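ATP-dependent helicase FUN30 (Saccharomyces cerevisiae S288c, PDB 5GN1) uses ATP hydrolysis to remodel nucleosomes in DNA repair and heterochromatin organization, this chain being the C-terminal part of its SNF2-family ATPase domain. Local coordinates at residues 64-67 against 68-72; 156-159 against 160-164; 180-184 against 185-189; 209-212 against 213-216. All coordinates share one frame; numbering follows the deposited sequence.

Contact 1: residues 64-67 against 68-72; sequences KIYD and KEIQI
Y66 and I70 meet one turn apart on the long alpha helix 60-82 of this SNF2-family ATPase. CG1 of I70 comes obliquely to the Y66 ring, 3.5 Å from CE1. CD1 of I70 reaches the same CE1 atom at 3.8 Å. The ring is placed by its first torsion: CG of Y66 stands anti to the backbone N (chi1 -160°) and the ring leans toward the later turn. Its hydroxyl oxygen is hydrogen-bonded to the backbone N of I315, which fixes the far end of the ring. L107 and S111 also touch the Y66 side chain, while I355 and L359 of helix 345-359 pack on I70. Under the pair runs the i to i+4 ladder, with I70 N bonded to Y66 O at 2.9 Å in the carbonyl plane. On another side of the helix, the K68 chain bends at chi3 (-55°), and its CE lies 3.7 Å from I65 CA. E69 packs on A106 and L107 of helix 100-110. A water donates to E69 OE2 at 2.7 Å and to I65 O at 3.1 Å. That carbonyl oxygen therefore accepts twice, from the water and from E69 N.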
loop_
_atom_site.group_PDB
_atom_site.type_symbol
_atom_site.label_atom_id
_atom_site.label_comp_id
_atom_site.label_asym_id
_atom_site.label_seq_id
_atom_site.Cartn_x
_atom_site.Cartn_y
_atom_site.Cartn_z
ATOM N N LYS A 64 9.554 12.511 7.298
ATOM C CA LYS A 64 10.200 12.076 8.537
ATOM C C LYS A 64 10.429 10.568 8.547
ATOM O O LYS A 64 11.521 10.094 8.890
ATOM C CB LYS A 64 9.358 12.498 9.743
ATOM C CG LYS A 64 9.425 13.998 10.047
ATOM C CD LYS A 64 9.002 14.293 11.489
ATOM C CE LYS A 64 8.851 15.788 11.747
ATOM N NZ LYS A 64 8.414 16.065 13.148
ATOM N N ILE A 65 9.398 9.797 8.181
ATOM C CA ILE A 65 9.511 8.339 8.149
ATOM C C ILE A 65 10.534 7.904 7.106
ATOM O O ILE A 65 11.381 7.044 7.368
ATOM C CB ILE A 65 8.134 7.702 7.879
ATOM C CG1 ILE A 65 7.164 7.976 9.027
ATOM C CG2 ILE A 65 8.277 6.209 7.612
ATOM C CD1 ILE A 65 5.732 7.544 8.740
ATOM N N TYR A 66 10.470 8.487 5.902
ATOM C CA TYR A 66 11.410 8.125 4.847
ATOM C C TYR A 66 12.853 8.407 5.268
ATOM O O TYR A 66 13.746 7.575 5.060
ATOM C CB TYR A 66 11.053 8.881 3.556
ATOM C CG TYR A 66 11.604 8.269 2.292
ATOM C CD1 TYR A 66 12.877 8.569 1.853
ATOM C CD2 TYR A 66 10.837 7.396 1.527
ATOM C CE1 TYR A 66 13.391 8.002 0.699
ATOM C CE2 TYR A 66 11.331 6.839 0.376
ATOM C CZ TYR A 66 12.616 7.141 -0.034
ATOM O OH TYR A 66 13.130 6.575 -1.177
ATOM N N ASP A 67 13.095 9.581 5.859
ATOM C CA ASP A 67 14.446 9.959 6.266
ATOM C C ASP A 67 14.994 9.003 7.326
ATOM O O ASP A 67 16.179 8.657 7.294
ATOM C CB ASP A 67 14.457 11.395 6.796
ATOM C CG ASP A 67 14.320 12.453 5.693
ATOM O OD1 ASP A 67 14.517 12.136 4.500
ATOM O OD2 ASP A 67 14.021 13.621 6.041
ATOM N N LYS A 68 14.149 8.571 8.270
ATOM C CA LYS A 68 14.558 7.560 9.249
ATOM C C LYS A 68 15.016 6.280 8.562
ATOM O O LYS A 68 16.048 5.701 8.921
ATOM C CB LYS A 68 13.412 7.241 10.211
ATOM C CG LYS A 68 13.284 8.148 11.415
ATOM C CD LYS A 68 12.132 7.695 12.320
ATOM C CE LYS A 68 10.809 7.593 11.557
ATOM N NZ LYS A 68 9.590 7.546 12.437
ATOM N N GLU A 69 14.237 5.802 7.584
ATOM C CA GLU A 69 14.619 4.592 6.861
ATOM C C GLU A 69 15.908 4.793 6.080
ATOM O O GLU A 69 16.734 3.872 5.978
ATOM C CB GLU A 69 13.500 4.161 5.910
ATOM C CG GLU A 69 12.272 3.628 6.610
ATOM C CD GLU A 69 12.569 2.395 7.457
ATOM O OE1 GLU A 69 13.433 1.576 7.059
ATOM O OE2 GLU A 69 11.947 2.267 8.529
ATOM N N ILE A 70 16.079 5.977 5.485
ATOM C CA ILE A 70 17.294 6.241 4.723
ATOM C C ILE A 70 18.499 6.266 5.655
ATOM O O ILE A 70 19.595 5.847 5.267
ATOM C CB ILE A 70 17.162 7.552 3.921
ATOM C CG1 ILE A 70 16.219 7.366 2.733
ATOM C CG2 ILE A 70 18.531 8.041 3.430
ATOM C CD1 ILE A 70 16.823 6.572 1.571
ATOM N N GLN A 71 18.320 6.691 6.879
ATOM C CA GLN A 71 19.395 6.689 7.853
ATOM C C GLN A 71 19.794 5.241 8.162
ATOM O O GLN A 71 20.956 4.946 8.222
ATOM C CB GLN A 71 19.010 7.433 9.117
ATOM C CG GLN A 71 20.140 7.596 10.128
ATOM C CD GLN A 71 19.802 8.485 11.321
ATOM O OE1 GLN A 71 18.724 9.087 11.378
ATOM N NE2 GLN A 71 20.726 8.573 12.277
ATOM N N ILE A 72 18.823 4.348 8.333
ATOM C CA ILE A 72 19.137 2.937 8.554
ATOM C C ILE A 72 19.853 2.370 7.339
ATOM O O ILE A 72 20.852 1.646 7.469
ATOM C CB ILE A 72 17.861 2.143 8.903
ATOM C CG1 ILE A 72 17.191 2.744 10.136
ATOM C CG2 ILE A 72 18.203 0.704 9.176
ATOM C CD1 ILE A 72 15.830 2.120 10.478
HETATM O O HOH W 1 10.927 4.652 9.359
#

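Contact 2: residues 156-159 against 160-164; sequences TDFE and LHKLC
T156 O accepts from L160 N at 2.8 Å, and the donor lies nearly along the C=O axis. The L160 side chain lies against the same oxygen, with its CG 3.4 Å away. This bond starts the ladder of helix 157-166, which H161 N to D157 O, K162 N to F158 O and L163 N to E159 O continue. Two reciprocal bonds cap the N-terminal end of the helix. E159 N donates to T156 OG1 at 3.0 Å, and T156 N donates to E159 OE1 at 2.9 Å. The second donor comes from above the carboxylate plane, 41° out of it. OE2 of E159 makes a further, weak hydrogen bond to Q213 NE2. From this first turn, F158 meets K162 one turn on; the two run side by side and point the same way. K162 CG lies 3.6 Å from F158 CE2, and the lysine chain bends at chi2 and chi3 along the ring. H161 approaches another part of the ring, its CD2 4.1 Å from F158 CE1, with the two planes at 48°. The first torsion of F158 (chi1 -167°) swings the phenyl forward along the helix, to both partners and to I217 and M220 of helix 212-224. Replacing F158 with alanine would probably open a gap against that helix and leave the K162 methylenes free to turn. The H161 ring is held by ND1, hydrogen-bonded to L176 N. D157 holds the backbone N of N119, I120 and Y121 through its carboxylate. T156 and E159 together form a capping box, the classic N-terminal start of an alpha helix.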
loop_
_atom_site.group_PDB
_atom_site.type_symbol
_atom_site.label_atom_id
_atom_site.label_comp_id
_atom_site.label_asym_id
_atom_site.label_seq_id
_atom_site.Cartn_x
_atom_site.Cartn_y
_atom_site.Cartn_z
ATOM N N THR A 156 1.055 -2.052 12.537
ATOM C CA THR A 156 1.073 -0.707 11.979
ATOM C C THR A 156 -0.007 0.148 12.634
ATOM O O THR A 156 -0.955 -0.359 13.235
ATOM C CB THR A 156 0.847 -0.728 10.458
ATOM O OG1 THR A 156 -0.525 -1.078 10.176
ATOM C CG2 THR A 156 1.811 -1.715 9.749
ATOM N N ASP A 157 0.144 1.472 12.500
ATOM C CA ASP A 157 -0.886 2.369 12.995
ATOM C C ASP A 157 -2.257 1.992 12.446
ATOM O O ASP A 157 -3.244 1.994 13.187
ATOM C CB ASP A 157 -0.558 3.828 12.652
ATOM C CG ASP A 157 0.504 4.416 13.556
ATOM O OD1 ASP A 157 0.782 3.820 14.622
ATOM O OD2 ASP A 157 1.051 5.482 13.203
ATOM N N PHE A 158 -2.348 1.636 11.157
ATOM C CA PHE A 158 -3.682 1.331 10.650
ATOM C C PHE A 158 -4.186 -0.010 11.160
ATOM O O PHE A 158 -5.391 -0.172 11.383
ATOM C CB PHE A 158 -3.734 1.359 9.127
ATOM C CG PHE A 158 -5.141 1.364 8.605
ATOM C CD1 PHE A 158 -5.872 2.541 8.580
ATOM C CD2 PHE A 158 -5.759 0.186 8.231
ATOM C CE1 PHE A 158 -7.186 2.545 8.140
ATOM C CE2 PHE A 158 -7.073 0.186 7.779
ATOM C CZ PHE A 158 -7.783 1.364 7.742
ATOM N N GLU A 159 -3.299 -0.995 11.331
ATOM C CA GLU A 159 -3.743 -2.253 11.925
ATOM C C GLU A 159 -4.189 -2.031 13.364
ATOM O O GLU A 159 -5.167 -2.637 13.825
ATOM C CB GLU A 159 -2.630 -3.303 11.866
ATOM C CG GLU A 159 -2.322 -3.781 10.457
ATOM C CD GLU A 159 -0.951 -4.430 10.315
ATOM O OE1 GLU A 159 -0.121 -4.371 11.261
ATOM O OE2 GLU A 159 -0.726 -5.028 9.244
ATOM N N LEU A 160 -3.490 -1.163 14.090
ATOM C CA LEU A 160 -3.877 -0.927 15.477
ATOM C C LEU A 160 -5.201 -0.184 15.541
ATOM O O LEU A 160 -6.035 -0.469 16.406
ATOM C CB LEU A 160 -2.768 -0.177 16.215
ATOM C CG LEU A 160 -1.591 -1.091 16.533
ATOM C CD1 LEU A 160 -0.298 -0.321 16.729
ATOM C CD2 LEU A 160 -1.902 -1.972 17.746
ATOM N N HIS A 161 -5.420 0.749 14.608
ATOM C CA HIS A 161 -6.729 1.366 14.461
ATOM C C HIS A 161 -7.818 0.317 14.242
ATOM O O HIS A 161 -8.878 0.365 14.881
ATOM C CB HIS A 161 -6.723 2.367 13.312
ATOM C CG HIS A 161 -8.092 2.860 12.966
ATOM N ND1 HIS A 161 -8.825 3.659 13.819
ATOM C CD2 HIS A 161 -8.887 2.618 11.896
ATOM C CE1 HIS A 161 -9.998 3.919 13.271
ATOM N NE2 HIS A 161 -10.064 3.295 12.108
ATOM N N LYS A 162 -7.584 -0.636 13.331
ATOM C CA LYS A 162 -8.603 -1.662 13.106
ATOM C C LYS A 162 -8.779 -2.551 14.335
ATOM O O LYS A 162 -9.898 -2.971 14.633
ATOM C CB LYS A 162 -8.268 -2.500 11.873
ATOM C CG LYS A 162 -8.302 -1.716 10.556
ATOM C CD LYS A 162 -9.654 -1.033 10.301
ATOM C CE LYS A 162 -10.717 -2.025 9.849
ATOM N NZ LYS A 162 -12.006 -1.363 9.506
ATOM N N LEU A 163 -7.704 -2.825 15.078
ATOM C CA LEU A 163 -7.855 -3.565 16.330
ATOM C C LEU A 163 -8.768 -2.825 17.310
ATOM O O LEU A 163 -9.561 -3.450 18.030
ATOM C CB LEU A 163 -6.492 -3.813 16.968
ATOM C CG LEU A 163 -6.471 -4.636 18.262
ATOM C CD1 LEU A 163 -6.884 -6.073 18.002
ATOM C CD2 LEU A 163 -5.110 -4.568 18.931
ATOM N N CYS A 164 -8.660 -1.494 17.360
ATOM C CA CYS A 164 -9.533 -0.718 18.234
ATOM C C CYS A 164 -10.962 -0.698 17.705
ATOM O O CYS A 164 -11.913 -0.613 18.489
ATOM C CB CYS A 164 -9.000 0.714 18.396
ATOM S SG CYS A 164 -7.340 0.867 19.025
#

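Contact 3: residues 180-184 against 185-189; sequences EWMQS and GKIDA
S184 turns OG away from its own backbone N (chi1 161°), and I187 sets CG1 beside its backbone N (chi1 -58°). The first torsion carries the hydroxyl to the start of helix 185-200, where OG accepts from K186 N at 3.2 Å. The second brings I187 CG1 to 3.8 Å from S184 CB. OG is also hydrogen-bonded to L112 O, so this buried hydroxyl links the helix start to a neighbouring loop. S184 O accepts from D188 N at 3.0 Å, a nearly straight bond (N-H...O 168°), and weakly from I187 N. An alanine in place of S184 would probably leave K186 N without its capping acceptor and L112 O without this partner. I187 also leans back on the preceding 3-10 segment. Its CG2 meets M182 O at 3.7 Å and M182 CE at 4.2 Å, while L218 and V221 of helix 212-224 also pack on it. M182 O has a further link to the helix. A water donates to it at 2.9 Å and to D188 OD1 at 2.6 Å, bridging the 3-10 segment to the first turn. Between M182 and S184 the chain kinks at Q183, the centre of an inverse gamma turn. G185 N is hydrogen-bonded to Q62 OE1 of helix 60-82. K186 sends its amine off to a salt bridge with E316 and to the carbonyls of F279 and L309. The arrangement is that of a serine N-cap, here opening the helix that precedes strand 205-209 in the RecA-like fold.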
loop_
_atom_site.group_PDB
_atom_site.type_symbol
_atom_site.label_atom_id
_atom_site.label_comp_id
_atom_site.label_asym_id
_atom_site.label_seq_id
_atom_site.Cartn_x
_atom_site.Cartn_y
_atom_site.Cartn_z
ATOM N N GLU A 180 -6.754 10.732 9.742
ATOM C CA GLU A 180 -5.333 10.485 9.519
ATOM C C GLU A 180 -5.089 9.670 8.250
ATOM O O GLU A 180 -4.014 9.765 7.649
ATOM C CB GLU A 180 -4.729 9.769 10.735
ATOM C CG GLU A 180 -4.623 10.618 12.008
ATOM C CD GLU A 180 -5.856 10.550 12.904
ATOM O OE1 GLU A 180 -6.962 10.203 12.420
ATOM O OE2 GLU A 180 -5.710 10.840 14.113
ATOM N N TRP A 181 -6.068 8.867 7.829
ATOM C CA TRP A 181 -5.939 8.098 6.594
ATOM C C TRP A 181 -5.909 8.980 5.351
ATOM O O TRP A 181 -5.470 8.509 4.296
ATOM C CB TRP A 181 -7.074 7.085 6.488
ATOM C CG TRP A 181 -8.428 7.658 6.784
ATOM C CD1 TRP A 181 -9.324 8.169 5.880
ATOM C CD2 TRP A 181 -9.049 7.764 8.072
ATOM N NE1 TRP A 181 -10.467 8.585 6.529
ATOM C CE2 TRP A 181 -10.318 8.361 7.877
ATOM C CE3 TRP A 181 -8.648 7.431 9.374
ATOM C CZ2 TRP A 181 -11.201 8.621 8.945
ATOM C CZ3 TRP A 181 -9.518 7.691 10.433
ATOM C CH2 TRP A 181 -10.786 8.279 10.209
ATOM N N MET A 182 -6.359 10.239 5.442
ATOM C CA MET A 182 -6.244 11.171 4.322
ATOM C C MET A 182 -4.857 11.788 4.199
ATOM O O MET A 182 -4.552 12.357 3.146
ATOM C CB MET A 182 -7.268 12.313 4.440
ATOM C CG MET A 182 -8.684 11.860 4.681
ATOM S SD MET A 182 -9.259 10.827 3.324
ATOM C CE MET A 182 -9.491 12.043 2.024
ATOM N N GLN A 183 -4.011 11.692 5.230
ATOM C CA GLN A 183 -2.750 12.443 5.265
ATOM C C GLN A 183 -1.625 11.644 4.607
ATOM O O GLN A 183 -0.787 11.018 5.261
ATOM C CB GLN A 183 -2.394 12.823 6.691
ATOM C CG GLN A 183 -3.360 13.800 7.322
ATOM C CD GLN A 183 -2.965 14.105 8.753
ATOM O OE1 GLN A 183 -1.880 14.633 9.011
ATOM N NE2 GLN A 183 -3.836 13.766 9.692
ATOM N N SER A 184 -1.595 11.714 3.280
ATOM C CA SER A 184 -0.529 11.147 2.471
ATOM C C SER A 184 -0.500 11.905 1.155
ATOM O O SER A 184 -1.545 12.315 0.653
ATOM C CB SER A 184 -0.746 9.652 2.217
ATOM O OG SER A 184 0.007 9.205 1.107
ATOM N N GLY A 185 0.703 12.083 0.597
ATOM C CA GLY A 185 0.811 12.746 -0.695
ATOM C C GLY A 185 0.152 11.966 -1.819
ATOM O O GLY A 185 -0.351 12.551 -2.783
ATOM N N LYS A 186 0.143 10.639 -1.723
ATOM C CA LYS A 186 -0.549 9.880 -2.756
ATOM C C LYS A 186 -2.060 10.004 -2.625
ATOM O O LYS A 186 -2.772 9.898 -3.631
ATOM C CB LYS A 186 -0.132 8.413 -2.729
ATOM C CG LYS A 186 1.228 8.171 -3.312
ATOM C CD LYS A 186 1.232 6.932 -4.182
ATOM C CE LYS A 186 2.615 6.732 -4.731
ATOM N NZ LYS A 186 2.813 5.441 -5.431
ATOM N N ILE A 187 -2.572 10.224 -1.413
ATOM C CA ILE A 187 -4.015 10.411 -1.265
ATOM C C ILE A 187 -4.416 11.780 -1.789
ATOM O O ILE A 187 -5.450 11.924 -2.450
ATOM C CB ILE A 187 -4.456 10.200 0.196
ATOM C CG1 ILE A 187 -4.067 8.792 0.671
ATOM C CG2 ILE A 187 -5.973 10.419 0.348
ATOM C CD1 ILE A 187 -4.597 7.640 -0.190
ATOM N N ASP A 188 -3.597 12.805 -1.517
ATOM C CA ASP A 188 -3.820 14.122 -2.111
ATOM C C ASP A 188 -3.950 14.021 -3.625
ATOM O O ASP A 188 -4.899 14.550 -4.223
ATOM C CB ASP A 188 -2.677 15.076 -1.740
ATOM C CG ASP A 188 -2.726 15.516 -0.278
ATOM O OD1 ASP A 188 -3.828 15.526 0.316
ATOM O OD2 ASP A 188 -1.658 15.873 0.269
ATOM N N ALA A 189 -3.003 13.330 -4.261
ATOM C CA ALA A 189 -3.071 13.146 -5.705
ATOM C C ALA A 189 -4.301 12.338 -6.108
ATOM O O ALA A 189 -4.966 12.663 -7.097
ATOM C CB ALA A 189 -1.794 12.471 -6.205
HETATM O O HOH W 2 -5.780 13.935 1.082
#

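Contact 4: residues 209-212 against 213-216; sequences SLFT and QVLD
V214 packs back on S209 and F211, across the turn that joins strand 205-209 to helix 212-224. Its CB lies 3.4 Å from F211 O and 3.5 Å from S209 OG. From there the side chain forks. CG1, anti to the backbone N (chi1 165°), runs along the serine, 3.6 Å from S209 OG and 4.0 Å from S209 CB. CG2 goes to the phenylalanine, 3.7 Å from F211 CB, and comes to the ring obliquely. F279 also touches V214. S209 OG thus touches the valine and still makes polar bonds. It accepts from F211 N at 3.0 Å, which makes an ST turn, and it is hydrogen-bonded to D280 OD2. The backbone N of L210 is bonded to OD1 of the same aspartate. This is the strand-to-helix turn of a RecA-like parallel sheet, and S209 still pairs by backbone with L259 and T261. F211 is the N-cap residue. Its carbonyl oxygen accepts from L215 N and, weakly, from V214 N. The ring itself leads off toward M105 and R108 of helix 100-110. L215 adds its CD2 to the apolar side, near S209 CB. On another side of the first turn, T212 O accepts from D216 N at 3.0 Å. A water pairs with T212 OG1 and donates to D216 OD2 at 2.8 Å, joining the two side chains. D216 OD1 forms a salt bridge with R231, which would probably stabilise the negative charge of the carboxylate.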
loop_
_atom_site.group_PDB
_atom_site.type_symbol
_atom_site.label_atom_id
_atom_site.label_comp_id
_atom_site.label_asym_id
_atom_site.label_seq_id
_atom_site.Cartn_x
_atom_site.Cartn_y
_atom_site.Cartn_z
ATOM N N SER A 209 -3.516 -1.978 -6.298
ATOM C CA SER A 209 -2.357 -1.878 -5.419
ATOM C C SER A 209 -1.746 -3.253 -5.199
ATOM O O SER A 209 -2.452 -4.263 -5.146
ATOM C CB SER A 209 -2.702 -1.271 -4.046
ATOM O OG SER A 209 -1.539 -1.224 -3.228
ATOM N N LEU A 210 -0.422 -3.278 -5.054
ATOM C CA LEU A 210 0.274 -4.509 -4.700
ATOM C C LEU A 210 0.178 -4.823 -3.217
ATOM O O LEU A 210 0.622 -5.898 -2.799
ATOM C CB LEU A 210 1.752 -4.433 -5.109
ATOM C CG LEU A 210 2.048 -4.770 -6.575
ATOM C CD1 LEU A 210 3.493 -4.458 -6.928
ATOM C CD2 LEU A 210 1.736 -6.232 -6.860
ATOM N N PHE A 211 -0.401 -3.926 -2.424
ATOM C CA PHE A 211 -0.422 -4.036 -0.970
ATOM C C PHE A 211 -1.869 -4.111 -0.511
ATOM O O PHE A 211 -2.629 -3.155 -0.702
ATOM C CB PHE A 211 0.268 -2.832 -0.316
ATOM C CG PHE A 211 1.738 -2.734 -0.598
ATOM C CD1 PHE A 211 2.207 -2.027 -1.695
ATOM C CD2 PHE A 211 2.663 -3.333 0.255
ATOM C CE1 PHE A 211 3.578 -1.932 -1.951
ATOM C CE2 PHE A 211 4.030 -3.237 0.016
ATOM C CZ PHE A 211 4.489 -2.539 -1.090
ATOM N N THR A 212 -2.250 -5.233 0.106
ATOM C CA THR A 212 -3.586 -5.303 0.700
ATOM C C THR A 212 -3.752 -4.303 1.833
ATOM O O THR A 212 -4.862 -3.803 2.059
ATOM C CB THR A 212 -3.890 -6.718 1.202
ATOM O OG1 THR A 212 -2.801 -7.192 1.999
ATOM C CG2 THR A 212 -4.118 -7.661 0.025
ATOM N N GLN A 213 -2.663 -3.985 2.550
ATOM C CA GLN A 213 -2.721 -2.954 3.588
ATOM C C GLN A 213 -3.113 -1.597 3.015
ATOM O O GLN A 213 -3.798 -0.802 3.678
ATOM C CB GLN A 213 -1.373 -2.834 4.287
ATOM C CG GLN A 213 -0.944 -4.001 5.148
ATOM C CD GLN A 213 0.500 -3.825 5.609
ATOM O OE1 GLN A 213 1.434 -3.854 4.799
ATOM N NE2 GLN A 213 0.685 -3.627 6.902
ATOM N N VAL A 214 -2.644 -1.292 1.806
ATOM C CA VAL A 214 -3.072 -0.063 1.144
ATOM C C VAL A 214 -4.558 -0.121 0.804
ATOM O O VAL A 214 -5.278 0.863 0.995
ATOM C CB VAL A 214 -2.202 0.209 -0.098
ATOM C CG1 VAL A 214 -2.850 1.271 -1.012
ATOM C CG2 VAL A 214 -0.792 0.641 0.328
ATOM N N LEU A 215 -5.045 -1.268 0.306
ATOM C CA LEU A 215 -6.479 -1.406 0.027
ATOM C C LEU A 215 -7.325 -1.156 1.278
ATOM O O LEU A 215 -8.370 -0.489 1.216
ATOM C CB LEU A 215 -6.774 -2.794 -0.548
ATOM C CG LEU A 215 -6.154 -3.046 -1.936
ATOM C CD1 LEU A 215 -6.490 -4.417 -2.462
ATOM C CD2 LEU A 215 -6.615 -1.971 -2.936
ATOM N N ASP A 216 -6.890 -1.685 2.426
ATOM C CA ASP A 216 -7.586 -1.423 3.684
ATOM C C ASP A 216 -7.642 0.070 3.984
ATOM O O ASP A 216 -8.681 0.594 4.413
ATOM C CB ASP A 216 -6.892 -2.170 4.837
ATOM C CG ASP A 216 -6.847 -3.692 4.634
ATOM O OD1 ASP A 216 -7.660 -4.234 3.852
ATOM O OD2 ASP A 216 -6.005 -4.361 5.282
HETATM O O HOH W 3 -4.232 -6.333 4.330
#

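Contacts 2, 3 and 4 lie at helix starts, whereas contact 1 lies within helix 60-82. Contact 3 is the buried one; the other three are partly buried, and contact 1 has the most exposed residues. The centre of contact 4 lies about 4 Å from the centre of the chain, that of contact 1 about 18 Å. The start differs each time: a capping box in contact 2, a serine cap in contact 3, an ST turn ahead of the helix in contact 4. Contacts 2 and 4 touch, where F158 CZ packs 3.5 Å from D216 O. Contact 3 touches neither, but also packs on helix 212-224 through W181 and M182. Water bridges occur in contacts 1, 3 and 4.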